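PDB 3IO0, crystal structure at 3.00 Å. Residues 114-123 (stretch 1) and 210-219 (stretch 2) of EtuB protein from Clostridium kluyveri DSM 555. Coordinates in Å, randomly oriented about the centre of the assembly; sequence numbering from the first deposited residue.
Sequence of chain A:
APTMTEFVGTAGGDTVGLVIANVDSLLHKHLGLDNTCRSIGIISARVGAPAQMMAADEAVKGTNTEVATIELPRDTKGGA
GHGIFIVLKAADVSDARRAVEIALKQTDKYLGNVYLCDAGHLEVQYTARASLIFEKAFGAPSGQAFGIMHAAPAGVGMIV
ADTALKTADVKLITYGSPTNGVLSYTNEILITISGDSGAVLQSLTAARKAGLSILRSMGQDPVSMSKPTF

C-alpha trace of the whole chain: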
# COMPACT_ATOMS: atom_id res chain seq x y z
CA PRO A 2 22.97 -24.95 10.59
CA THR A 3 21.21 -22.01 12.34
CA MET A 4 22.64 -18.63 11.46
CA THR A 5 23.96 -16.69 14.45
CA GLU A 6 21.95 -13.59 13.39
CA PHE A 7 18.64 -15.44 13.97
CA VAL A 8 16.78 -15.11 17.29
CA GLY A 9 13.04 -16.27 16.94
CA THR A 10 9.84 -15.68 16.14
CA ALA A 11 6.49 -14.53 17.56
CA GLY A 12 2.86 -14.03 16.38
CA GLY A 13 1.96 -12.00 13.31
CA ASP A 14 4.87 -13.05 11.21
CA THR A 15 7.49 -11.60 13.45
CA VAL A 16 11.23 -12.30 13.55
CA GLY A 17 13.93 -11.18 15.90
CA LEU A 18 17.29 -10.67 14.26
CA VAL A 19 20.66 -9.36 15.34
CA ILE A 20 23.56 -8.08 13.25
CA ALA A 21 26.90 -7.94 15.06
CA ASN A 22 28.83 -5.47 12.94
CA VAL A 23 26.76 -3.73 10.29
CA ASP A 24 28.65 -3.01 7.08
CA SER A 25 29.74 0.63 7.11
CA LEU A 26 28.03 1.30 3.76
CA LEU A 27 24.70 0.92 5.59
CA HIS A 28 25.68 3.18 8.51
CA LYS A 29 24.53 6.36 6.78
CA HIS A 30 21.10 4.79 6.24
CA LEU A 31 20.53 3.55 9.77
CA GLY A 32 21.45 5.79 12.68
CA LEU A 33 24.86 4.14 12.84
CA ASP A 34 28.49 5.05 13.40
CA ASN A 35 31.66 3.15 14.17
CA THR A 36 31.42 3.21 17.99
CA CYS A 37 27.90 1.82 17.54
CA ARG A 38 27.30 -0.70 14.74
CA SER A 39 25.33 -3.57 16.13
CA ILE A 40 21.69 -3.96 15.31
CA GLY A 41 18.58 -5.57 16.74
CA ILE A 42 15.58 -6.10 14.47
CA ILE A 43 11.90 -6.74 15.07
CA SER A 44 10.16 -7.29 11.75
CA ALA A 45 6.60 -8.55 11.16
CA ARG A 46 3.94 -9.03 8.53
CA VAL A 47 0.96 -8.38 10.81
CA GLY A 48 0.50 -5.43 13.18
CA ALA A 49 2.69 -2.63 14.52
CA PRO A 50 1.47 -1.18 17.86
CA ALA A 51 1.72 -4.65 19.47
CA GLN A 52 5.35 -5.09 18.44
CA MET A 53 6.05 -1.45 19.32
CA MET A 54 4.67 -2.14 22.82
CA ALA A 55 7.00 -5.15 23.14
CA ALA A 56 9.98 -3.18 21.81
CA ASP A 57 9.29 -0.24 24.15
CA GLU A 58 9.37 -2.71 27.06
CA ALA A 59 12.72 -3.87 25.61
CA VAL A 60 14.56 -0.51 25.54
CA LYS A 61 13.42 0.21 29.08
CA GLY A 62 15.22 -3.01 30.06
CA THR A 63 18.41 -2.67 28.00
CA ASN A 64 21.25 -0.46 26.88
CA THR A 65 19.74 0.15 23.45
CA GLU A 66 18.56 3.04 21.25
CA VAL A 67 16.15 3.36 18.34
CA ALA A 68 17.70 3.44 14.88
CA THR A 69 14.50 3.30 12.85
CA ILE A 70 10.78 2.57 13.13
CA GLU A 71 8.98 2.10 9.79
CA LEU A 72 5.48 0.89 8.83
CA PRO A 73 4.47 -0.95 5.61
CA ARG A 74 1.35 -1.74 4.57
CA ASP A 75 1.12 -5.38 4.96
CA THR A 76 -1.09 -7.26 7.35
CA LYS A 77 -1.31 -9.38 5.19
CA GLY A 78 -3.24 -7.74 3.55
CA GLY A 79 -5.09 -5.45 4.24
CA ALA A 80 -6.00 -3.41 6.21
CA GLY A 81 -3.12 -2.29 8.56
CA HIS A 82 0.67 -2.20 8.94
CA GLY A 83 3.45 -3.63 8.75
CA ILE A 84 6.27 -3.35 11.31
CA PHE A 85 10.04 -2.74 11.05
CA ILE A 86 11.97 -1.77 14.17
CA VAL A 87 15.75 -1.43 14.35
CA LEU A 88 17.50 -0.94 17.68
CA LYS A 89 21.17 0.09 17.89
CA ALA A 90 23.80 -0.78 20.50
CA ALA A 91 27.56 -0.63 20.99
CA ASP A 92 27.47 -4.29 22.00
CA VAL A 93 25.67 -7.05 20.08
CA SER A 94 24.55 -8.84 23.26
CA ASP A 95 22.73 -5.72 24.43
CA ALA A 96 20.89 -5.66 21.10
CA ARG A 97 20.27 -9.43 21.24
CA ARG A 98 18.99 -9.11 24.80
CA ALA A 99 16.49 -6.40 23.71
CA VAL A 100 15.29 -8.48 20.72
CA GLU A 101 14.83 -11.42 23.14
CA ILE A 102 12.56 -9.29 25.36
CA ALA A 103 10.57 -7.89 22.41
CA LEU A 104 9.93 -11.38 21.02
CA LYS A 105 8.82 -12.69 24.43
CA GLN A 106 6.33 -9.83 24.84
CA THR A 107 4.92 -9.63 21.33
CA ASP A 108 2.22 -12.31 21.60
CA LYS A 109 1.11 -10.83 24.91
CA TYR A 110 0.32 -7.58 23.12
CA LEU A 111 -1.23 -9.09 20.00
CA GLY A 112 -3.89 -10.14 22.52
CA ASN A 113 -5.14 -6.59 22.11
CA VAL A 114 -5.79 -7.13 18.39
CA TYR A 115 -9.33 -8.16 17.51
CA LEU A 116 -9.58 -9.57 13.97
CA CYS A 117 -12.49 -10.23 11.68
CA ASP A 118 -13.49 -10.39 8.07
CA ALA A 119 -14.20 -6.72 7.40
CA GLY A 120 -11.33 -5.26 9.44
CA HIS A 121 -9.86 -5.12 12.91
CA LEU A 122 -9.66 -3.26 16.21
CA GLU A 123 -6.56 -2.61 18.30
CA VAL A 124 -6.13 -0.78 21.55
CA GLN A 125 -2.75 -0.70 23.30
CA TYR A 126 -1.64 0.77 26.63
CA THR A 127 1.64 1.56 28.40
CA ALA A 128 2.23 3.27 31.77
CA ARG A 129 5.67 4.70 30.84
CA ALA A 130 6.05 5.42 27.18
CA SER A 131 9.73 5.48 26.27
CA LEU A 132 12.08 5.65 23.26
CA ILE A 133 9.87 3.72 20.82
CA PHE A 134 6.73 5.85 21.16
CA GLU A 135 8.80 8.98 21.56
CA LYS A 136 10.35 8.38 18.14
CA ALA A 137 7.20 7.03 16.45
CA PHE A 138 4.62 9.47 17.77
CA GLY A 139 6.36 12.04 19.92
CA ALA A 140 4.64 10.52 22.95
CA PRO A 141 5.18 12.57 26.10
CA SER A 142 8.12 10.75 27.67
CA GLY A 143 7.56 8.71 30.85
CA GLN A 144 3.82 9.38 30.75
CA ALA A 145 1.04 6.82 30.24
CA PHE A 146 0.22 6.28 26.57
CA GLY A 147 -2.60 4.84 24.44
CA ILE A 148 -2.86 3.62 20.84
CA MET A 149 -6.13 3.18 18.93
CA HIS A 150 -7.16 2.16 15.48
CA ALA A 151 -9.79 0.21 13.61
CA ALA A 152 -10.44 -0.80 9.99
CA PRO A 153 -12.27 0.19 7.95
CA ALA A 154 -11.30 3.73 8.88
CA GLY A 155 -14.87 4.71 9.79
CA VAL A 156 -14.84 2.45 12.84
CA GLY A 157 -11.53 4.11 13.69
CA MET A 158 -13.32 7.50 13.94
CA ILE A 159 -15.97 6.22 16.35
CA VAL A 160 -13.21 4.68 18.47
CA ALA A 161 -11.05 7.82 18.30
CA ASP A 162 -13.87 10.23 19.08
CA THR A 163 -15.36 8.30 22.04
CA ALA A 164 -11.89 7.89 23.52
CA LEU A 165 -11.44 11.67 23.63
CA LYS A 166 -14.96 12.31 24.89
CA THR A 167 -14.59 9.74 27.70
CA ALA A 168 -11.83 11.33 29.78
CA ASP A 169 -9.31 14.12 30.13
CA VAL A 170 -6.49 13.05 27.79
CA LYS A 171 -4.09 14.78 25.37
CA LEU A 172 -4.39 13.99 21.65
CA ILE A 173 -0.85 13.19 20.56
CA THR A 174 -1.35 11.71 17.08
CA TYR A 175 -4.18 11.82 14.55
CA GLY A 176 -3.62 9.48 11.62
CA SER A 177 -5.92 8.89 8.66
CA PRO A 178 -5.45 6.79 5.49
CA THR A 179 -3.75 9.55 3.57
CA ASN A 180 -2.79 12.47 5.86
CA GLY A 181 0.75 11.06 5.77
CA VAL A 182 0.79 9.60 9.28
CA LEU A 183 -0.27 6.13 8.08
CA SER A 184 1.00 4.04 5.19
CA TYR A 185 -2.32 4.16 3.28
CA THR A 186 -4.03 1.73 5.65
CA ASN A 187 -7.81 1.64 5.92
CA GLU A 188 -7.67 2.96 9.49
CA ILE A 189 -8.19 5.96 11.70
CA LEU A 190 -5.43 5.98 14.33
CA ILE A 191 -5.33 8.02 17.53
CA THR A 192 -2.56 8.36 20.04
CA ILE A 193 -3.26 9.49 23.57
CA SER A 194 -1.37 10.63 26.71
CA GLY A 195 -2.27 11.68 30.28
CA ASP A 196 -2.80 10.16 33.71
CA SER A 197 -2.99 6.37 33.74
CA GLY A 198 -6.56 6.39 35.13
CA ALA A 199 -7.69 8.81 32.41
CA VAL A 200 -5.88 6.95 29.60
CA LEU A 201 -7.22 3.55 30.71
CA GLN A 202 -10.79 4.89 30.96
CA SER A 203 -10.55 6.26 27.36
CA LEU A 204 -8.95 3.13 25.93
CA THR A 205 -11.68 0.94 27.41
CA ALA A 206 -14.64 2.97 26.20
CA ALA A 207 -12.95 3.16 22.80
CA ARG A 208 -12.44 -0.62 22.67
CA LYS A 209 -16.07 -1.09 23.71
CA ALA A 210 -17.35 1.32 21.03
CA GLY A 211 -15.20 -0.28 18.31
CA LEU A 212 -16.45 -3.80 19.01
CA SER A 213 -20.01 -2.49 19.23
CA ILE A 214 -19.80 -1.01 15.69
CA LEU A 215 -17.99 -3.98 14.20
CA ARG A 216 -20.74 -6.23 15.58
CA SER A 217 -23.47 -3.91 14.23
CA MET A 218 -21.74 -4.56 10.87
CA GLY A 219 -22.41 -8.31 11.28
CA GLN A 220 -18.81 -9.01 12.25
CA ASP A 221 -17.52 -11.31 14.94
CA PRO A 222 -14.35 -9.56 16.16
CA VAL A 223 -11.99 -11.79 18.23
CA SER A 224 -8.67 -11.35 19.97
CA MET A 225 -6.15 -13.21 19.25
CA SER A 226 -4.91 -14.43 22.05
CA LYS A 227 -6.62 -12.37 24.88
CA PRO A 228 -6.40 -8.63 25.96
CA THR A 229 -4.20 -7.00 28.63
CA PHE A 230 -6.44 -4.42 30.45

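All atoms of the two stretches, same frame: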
# COMPACT_ATOMS: atom_id res chain seq x y z
N VAL A 114 -5.34 -7.26 19.77
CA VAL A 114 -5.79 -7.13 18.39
C VAL A 114 -7.01 -8.02 18.22
O VAL A 114 -6.95 -9.22 18.45
CB VAL A 114 -4.68 -7.52 17.37
CG1 VAL A 114 -5.22 -7.48 15.94
CG2 VAL A 114 -3.49 -6.61 17.50
N TYR A 115 -8.12 -7.42 17.82
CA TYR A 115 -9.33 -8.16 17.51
C TYR A 115 -9.47 -8.23 16.00
O TYR A 115 -9.55 -7.19 15.35
CB TYR A 115 -10.55 -7.47 18.12
CG TYR A 115 -10.51 -7.37 19.63
CD1 TYR A 115 -9.72 -6.41 20.27
CD2 TYR A 115 -11.26 -8.25 20.42
CE1 TYR A 115 -9.68 -6.32 21.66
CE2 TYR A 115 -11.23 -8.17 21.81
CZ TYR A 115 -10.44 -7.20 22.42
OH TYR A 115 -10.40 -7.13 23.80
N LEU A 116 -9.46 -9.43 15.43
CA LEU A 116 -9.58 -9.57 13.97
C LEU A 116 -10.98 -9.96 13.55
O LEU A 116 -11.77 -10.46 14.35
CB LEU A 116 -8.62 -10.62 13.41
CG LEU A 116 -7.11 -10.48 13.49
CD1 LEU A 116 -6.49 -11.80 13.02
CD2 LEU A 116 -6.61 -9.31 12.65
N CYS A 117 -11.27 -9.73 12.28
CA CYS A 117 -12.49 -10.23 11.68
C CYS A 117 -12.47 -9.92 10.20
O CYS A 117 -11.55 -9.27 9.70
CB CYS A 117 -13.71 -9.60 12.33
SG CYS A 117 -14.05 -7.97 11.74
N ASP A 118 -13.50 -10.38 9.52
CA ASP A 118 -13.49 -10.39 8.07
C ASP A 118 -13.39 -9.00 7.44
O ASP A 118 -12.68 -8.80 6.46
CB ASP A 118 -14.71 -11.13 7.54
CG ASP A 118 -14.84 -11.02 6.04
OD1 ASP A 118 -14.14 -11.80 5.34
OD2 ASP A 118 -15.60 -10.13 5.57
N ALA A 119 -14.12 -8.04 8.01
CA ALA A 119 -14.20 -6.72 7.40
C ALA A 119 -13.16 -5.73 7.92
O ALA A 119 -13.08 -4.61 7.42
CB ALA A 119 -15.61 -6.17 7.54
N GLY A 120 -12.36 -6.14 8.90
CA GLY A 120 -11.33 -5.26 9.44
C GLY A 120 -10.77 -5.74 10.75
O GLY A 120 -10.59 -6.93 10.95
N HIS A 121 -10.49 -4.80 11.64
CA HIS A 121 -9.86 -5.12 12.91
C HIS A 121 -10.01 -3.98 13.91
O HIS A 121 -10.38 -2.86 13.54
CB HIS A 121 -8.38 -5.42 12.70
CG HIS A 121 -7.65 -4.36 11.93
ND1 HIS A 121 -7.27 -3.16 12.49
CD2 HIS A 121 -7.23 -4.33 10.64
CE1 HIS A 121 -6.65 -2.43 11.59
NE2 HIS A 121 -6.61 -3.11 10.46
N LEU A 122 -9.73 -4.27 15.17
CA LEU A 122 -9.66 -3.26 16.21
C LEU A 122 -8.42 -3.52 17.04
O LEU A 122 -8.06 -4.68 17.28
CB LEU A 122 -10.91 -3.34 17.08
CG LEU A 122 -10.94 -2.39 18.29
CD1 LEU A 122 -11.29 -0.98 17.86
CD2 LEU A 122 -11.93 -2.87 19.32
N GLU A 123 -7.74 -2.46 17.46
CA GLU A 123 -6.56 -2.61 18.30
C GLU A 123 -6.43 -1.45 19.25
O GLU A 123 -6.46 -0.28 18.84
CB GLU A 123 -5.28 -2.76 17.49
CG GLU A 123 -4.01 -2.92 18.35
CD GLU A 123 -2.76 -3.20 17.53
OE1 GLU A 123 -2.76 -2.94 16.31
OE2 GLU A 123 -1.76 -3.71 18.11
N ALA A 210 -16.71 0.68 22.18
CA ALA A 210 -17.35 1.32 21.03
C ALA A 210 -16.98 0.63 19.72
O ALA A 210 -17.85 0.33 18.90
CB ALA A 210 -17.00 2.79 20.98
N GLY A 211 -15.68 0.37 19.53
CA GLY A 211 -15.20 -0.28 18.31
C GLY A 211 -15.89 -1.60 18.05
O GLY A 211 -16.48 -1.82 16.97
N LEU A 212 -15.83 -2.48 19.06
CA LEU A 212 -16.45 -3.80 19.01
C LEU A 212 -17.95 -3.70 18.74
O LEU A 212 -18.49 -4.44 17.91
CB LEU A 212 -16.21 -4.55 20.32
CG LEU A 212 -14.79 -4.89 20.76
CD1 LEU A 212 -14.82 -5.47 22.17
CD2 LEU A 212 -14.14 -5.87 19.80
N SER A 213 -18.60 -2.77 19.43
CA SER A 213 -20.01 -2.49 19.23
C SER A 213 -20.33 -2.29 17.74
O SER A 213 -21.19 -2.99 17.18
CB SER A 213 -20.43 -1.27 20.07
OG SER A 213 -21.74 -0.84 19.74
N ILE A 214 -19.59 -1.36 17.10
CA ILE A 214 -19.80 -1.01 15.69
C ILE A 214 -19.51 -2.19 14.78
O ILE A 214 -20.30 -2.51 13.88
CB ILE A 214 -18.93 0.19 15.26
CG1 ILE A 214 -19.27 1.44 16.08
CG2 ILE A 214 -19.09 0.47 13.76
CD1 ILE A 214 -20.60 2.07 15.75
N LEU A 215 -18.37 -2.83 15.00
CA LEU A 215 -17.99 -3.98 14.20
C LEU A 215 -19.08 -5.04 14.22
O LEU A 215 -19.41 -5.62 13.19
CB LEU A 215 -16.67 -4.55 14.69
CG LEU A 215 -15.38 -4.32 13.91
CD1 LEU A 215 -15.54 -3.37 12.73
CD2 LEU A 215 -14.32 -3.83 14.87
N ARG A 216 -19.65 -5.27 15.41
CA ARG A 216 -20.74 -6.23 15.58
C ARG A 216 -21.99 -5.78 14.85
O ARG A 216 -22.59 -6.59 14.13
CB ARG A 216 -21.05 -6.46 17.06
CG ARG A 216 -19.93 -7.17 17.78
CD ARG A 216 -20.41 -8.16 18.82
NE ARG A 216 -19.27 -8.80 19.48
CZ ARG A 216 -18.58 -8.25 20.48
NH1 ARG A 216 -18.92 -7.05 20.95
NH2 ARG A 216 -17.56 -8.91 21.02
N SER A 217 -22.37 -4.50 15.00
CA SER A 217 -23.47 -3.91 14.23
C SER A 217 -23.30 -4.17 12.74
O SER A 217 -24.29 -4.27 12.02
CB SER A 217 -23.56 -2.40 14.43
OG SER A 217 -23.91 -2.04 15.75
N MET A 218 -22.05 -4.27 12.28
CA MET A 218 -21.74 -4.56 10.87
C MET A 218 -21.81 -6.04 10.54
O MET A 218 -21.41 -6.45 9.46
CB MET A 218 -20.34 -4.06 10.51
CG MET A 218 -20.09 -2.59 10.70
SD MET A 218 -18.36 -2.11 10.44
CE MET A 218 -18.07 -2.62 8.75
N GLY A 219 -22.31 -6.86 11.48
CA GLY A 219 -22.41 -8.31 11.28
C GLY A 219 -21.10 -9.07 11.44
O GLY A 219 -20.97 -10.22 11.01

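The most distinctive feature of this contact is that it turns on a glycine of the helix, Gly211, packed against a leucine of the hairpin. Gly211 faces Leu122 directly, and Leu122 CD1 lies 4.0 Å from Gly211 CA. A CB built in ideal geometry on Gly211 would stand only 2.5 Å from Leu122 CD1, a clash. The backbones are also close here, with the two CA atoms, Leu122 CA and Gly211 CA, separated by 6.6 Å, against 8.3 Å between Ala119 CA and Leu215 CA farther along.

The example illustrates a general principle: the direct contact of a helix with a β-hairpin can be wholly apolar. No hydrogen bond crosses between the stretches; the backbone bonds described here run within each one. In the hairpin, Tyr115 N donates to Leu122 O at 2.8 Å and Leu122 N to Tyr115 O at 2.9 Å, while a type I turn from Cys117 to Gly120 reverses the chain. The pairing loosens next to that turn, where the bond from Cys117 N to Gly120 O is weak at 3.2 Å. The helix carries its own ladder, including Leu215 N to Gly211 O at 2.9 Å. The helix runs nearly antiparallel to the second strand, at 165°, with a closest axial approach of 9.0 Å.

Alternation along the strands selects the residues that meet the helix. Tyr115 and Cys117 point toward it while Leu116 between them points away; on the second strand, Leu122 points toward it and His121 away. From the helix, Leu212 leaves its backbone sideways, yet its end reaches the hairpin. Leu212 CD2 sits 3.8 Å from Leu122 CD2 and also covers one face of the Tyr115 ring, 4.1 Å from the ring centroid and 25° off the normal. This is a CH-π contact, in which a weakly polarised methyl group meets the electron-rich ring face.

One helical turn beyond Gly211, Leu215 fills the next part of the interface. Leu215 CD2 packs 4.1 Å from Leu122 CB, and Leu215 CG lies 4.4 Å from Cys117 SG, where the sulfur serves as apolar surface. Beyond the helix, Met218 still points toward the hairpin, and Met218 CE approaches Ala119 CB at 4.5 Å, a looser contact at the turn itself. Together the stretches bury 310 Å², both sides summed; such packing is favoured by van der Waals contact and by the exclusion of water from apolar groups.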